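Local coordinates for protein phosphoheptose isomerase (Neisseria gonorrhoeae, PDB 5I01) that probably isomerises sedoheptulose 7-phosphate to D-glycero-D-manno-heptose 7-phosphate, the first step of heptose biosynthesis, as a zinc-dependent homotetramer, at residues V119-S124 against E178-L183. The protein carries 1 engineered substitution. Residues are numbered along the deposited sequence; the frame is centred on the assembly and turned at random.
Sequences VGISTS and ENHILL
At the end of the central strand of the parallel sheet in this SIS domain, where 117-122 runs into the predicted substrate-binding residues S122, T123 and S124, I121 meets H180 of helix 173-193. Their CA atoms lie 8.4 Å apart, with the imidazole reaching into the gap from the helix side. The CG2 methyl of I121 rests obliquely against the ring, 3.6 Å from ND1 and 3.9 Å from CE1 of H180. I121 holds this methyl anti to its backbone nitrogen, with CG1 beside that nitrogen (chi1 -50°), and the two side chains run alongside one another, pointing opposite ways. CE1 of H180 also points into the strand-to-loop turn: S122 O lies near the ring plane at the edge, 4.3 Å from CE1, while T123 CG2 approaches obliquely at the same distance. No hydrogen bond joins the segments. NE2, the polar anchor of the ring, donates a hydrogen bond to T148 O of the adjacent strand 143-149, which should limit rotation of the imidazole and keep ND1 toward I121. H180 is buried, with D60 and V168 also touching it. T123 packs against Q177, a predicted zinc ligand, and its side chain is about 7 Å from a bound zinc ion. This is an alpha/beta SIS fold, with a helix packed against the sheet beside the serine- and threonine-rich strand end that probably binds the sugar phosphate.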
ATOM      1  N   VAL A 119      -7.338   0.442  17.518  1.00 28.66           N
ATOM      2  CA  VAL A 119      -7.189   1.881  17.531  1.00 27.97           C
ATOM      3  C   VAL A 119      -7.915   2.404  16.320  1.00 28.02           C
ATOM      4  O   VAL A 119      -7.424   2.276  15.213  1.00 29.69           O
ATOM      5  CB  VAL A 119      -5.711   2.306  17.494  1.00 28.13           C
ATOM      6  CG1 VAL A 119      -5.580   3.825  17.401  1.00 28.16           C
ATOM      7  CG2 VAL A 119      -4.979   1.764  18.720  1.00 28.95           C
ATOM      8  N   GLY A 120      -9.089   2.990  16.530  1.00 28.86           N
ATOM      9  CA  GLY A 120      -9.888   3.542  15.439  1.00 28.77           C
ATOM     10  C   GLY A 120      -9.658   5.032  15.361  1.00 29.50           C
ATOM     11  O   GLY A 120      -9.827   5.722  16.354  1.00 30.66           O
ATOM     12  N   ILE A 121      -9.277   5.528  14.186  1.00 29.53           N
ATOM     13  CA  ILE A 121      -8.945   6.941  14.017  1.00 29.60           C
ATOM     14  C   ILE A 121      -9.968   7.573  13.081  1.00 31.11           C
ATOM     15  O   ILE A 121     -10.235   7.045  11.995  1.00 30.81           O
ATOM     16  CB  ILE A 121      -7.513   7.155  13.484  1.00 29.80           C
ATOM     17  CG1 ILE A 121      -6.504   6.341  14.306  1.00 29.27           C
ATOM     18  CG2 ILE A 121      -7.128   8.639  13.543  1.00 29.64           C
ATOM     19  CD1 ILE A 121      -5.124   6.251  13.701  1.00 28.57           C
ATOM     20  N   SER A 122     -10.531   8.705  13.522  1.00 31.84           N
ATOM     21  CA  SER A 122     -11.623   9.376  12.834  1.00 32.37           C
ATOM     22  C   SER A 122     -11.742  10.836  13.294  1.00 34.43           C
ATOM     23  O   SER A 122     -12.114  11.104  14.444  1.00 36.34           O
ATOM     24  CB  SER A 122     -12.925   8.634  13.125  1.00 32.12           C
ATOM     25  OG  SER A 122     -14.042   9.296  12.561  1.00 31.72           O
ATOM     26  N   THR A 123     -11.473  11.781  12.400  1.00 33.67           N
ATOM     27  CA  THR A 123     -11.445  13.184  12.793  1.00 33.72           C
ATOM     28  C   THR A 123     -12.796  13.758  13.205  1.00 33.14           C
ATOM     29  O   THR A 123     -12.806  14.695  13.966  1.00 32.58           O
ATOM     30  CB  THR A 123     -10.833  14.076  11.707  1.00 35.15           C
ATOM     31  OG1 THR A 123     -11.581  13.950  10.495  1.00 34.49           O
ATOM     32  CG2 THR A 123      -9.373  13.687  11.466  1.00 35.51           C
ATOM     33  N   SER A 124     -13.911  13.203  12.718  1.00 34.08           N
ATOM     34  CA  SER A 124     -15.264  13.602  13.167  1.00 35.14           C
ATOM     35  C   SER A 124     -15.928  12.657  14.195  1.00 36.00           C
ATOM     36  O   SER A 124     -16.909  13.037  14.837  1.00 36.55           O
ATOM     37  CB  SER A 124     -16.196  13.747  11.964  1.00 35.95           C
ATOM     38  OG  SER A 124     -16.327  12.520  11.266  1.00 36.78           O
ATOM     39  N   GLU A 178      -3.078  16.674  13.224  1.00 32.51           N
ATOM     40  CA  GLU A 178      -1.790  17.087  13.795  1.00 32.96           C
ATOM     41  C   GLU A 178      -1.659  16.751  15.280  1.00 34.03           C
ATOM     42  O   GLU A 178      -0.574  16.381  15.729  1.00 35.72           O
ATOM     43  CB  GLU A 178      -1.570  18.577  13.584  1.00 32.82           C
ATOM     44  CG  GLU A 178      -1.367  18.945  12.122  1.00 33.92           C
ATOM     45  CD  GLU A 178      -1.651  20.409  11.818  1.00 35.22           C
ATOM     46  OE1 GLU A 178      -1.752  21.226  12.771  1.00 34.51           O
ATOM     47  OE2 GLU A 178      -1.781  20.746  10.608  1.00 35.01           O
ATOM     48  N   ASN A 179      -2.756  16.900  16.029  1.00 34.06           N
ATOM     49  CA  ASN A 179      -2.821  16.451  17.428  1.00 34.63           C
ATOM     50  C   ASN A 179      -2.812  14.909  17.530  1.00 32.61           C
ATOM     51  O   ASN A 179      -2.214  14.350  18.446  1.00 32.66           O
ATOM     52  CB  ASN A 179      -4.057  17.030  18.152  1.00 35.77           C
ATOM     53  CG  ASN A 179      -3.885  18.484  18.535  1.00 38.46           C
ATOM     54  OD1 ASN A 179      -3.805  18.830  19.715  1.00 42.49           O
ATOM     55  ND2 ASN A 179      -3.811  19.347  17.537  1.00 40.26           N
ATOM     56  N   HIS A 180      -3.475  14.230  16.602  1.00 30.24           N
ATOM     57  CA  HIS A 180      -3.482  12.774  16.592  1.00 29.43           C
ATOM     58  C   HIS A 180      -2.073  12.167  16.511  1.00 29.19           C
ATOM     59  O   HIS A 180      -1.767  11.202  17.227  1.00 26.71           O
ATOM     60  CB  HIS A 180      -4.350  12.230  15.447  1.00 29.30           C
ATOM     61  CG  HIS A 180      -5.821  12.269  15.717  1.00 28.66           C
ATOM     62  ND1 HIS A 180      -6.758  11.998  14.742  1.00 28.68           N
ATOM     63  CD2 HIS A 180      -6.519  12.530  16.846  1.00 28.11           C
ATOM     64  CE1 HIS A 180      -7.969  12.093  15.259  1.00 28.18           C
ATOM     65  NE2 HIS A 180      -7.849  12.421  16.533  1.00 28.76           N
ATOM     66  N   ILE A 181      -1.227  12.723  15.646  1.00 28.84           N
ATOM     67  CA  ILE A 181       0.120  12.177  15.467  1.00 30.70           C
ATOM     68  C   ILE A 181       1.001  12.455  16.689  1.00 29.73           C
ATOM     69  O   ILE A 181       1.818  11.618  17.051  1.00 28.94           O
ATOM     70  CB  ILE A 181       0.786  12.620  14.129  1.00 32.72           C
ATOM     71  CG1 ILE A 181       1.968  11.715  13.798  1.00 35.14           C
ATOM     72  CG2 ILE A 181       1.238  14.071  14.142  1.00 32.51           C
ATOM     73  CD1 ILE A 181       1.548  10.283  13.501  1.00 37.87           C
ATOM     74  N   LEU A 182       0.822  13.620  17.317  1.00 28.43           N
ATOM     75  CA  LEU A 182       1.442  13.904  18.603  1.00 28.81           C
ATOM     76  C   LEU A 182       1.028  12.841  19.629  1.00 29.32           C
ATOM     77  O   LEU A 182       1.887  12.261  20.293  1.00 28.12           O
ATOM     78  CB  LEU A 182       1.077  15.317  19.101  1.00 29.82           C
ATOM     79  CG  LEU A 182       1.417  15.675  20.560  1.00 30.23           C
ATOM     80  CD1 LEU A 182       2.898  15.476  20.839  1.00 30.99           C
ATOM     81  CD2 LEU A 182       1.004  17.097  20.891  1.00 30.67           C
ATOM     82  N   LEU A 183      -0.282  12.603  19.747  1.00 29.49           N
ATOM     83  CA  LEU A 183      -0.820  11.602  20.677  1.00 31.29           C
ATOM     84  C   LEU A 183      -0.206  10.214  20.458  1.00 32.00           C
ATOM     85  O   LEU A 183       0.211   9.562  21.408  1.00 32.80           O
ATOM     86  CB  LEU A 183      -2.355  11.519  20.589  1.00 30.99           C
ATOM     87  CG  LEU A 183      -3.152  12.690  21.168  1.00 31.42           C
ATOM     88  CD1 LEU A 183      -4.634  12.526  20.883  1.00 31.46           C
ATOM     89  CD2 LEU A 183      -2.936  12.815  22.663  1.00 32.35           C
TER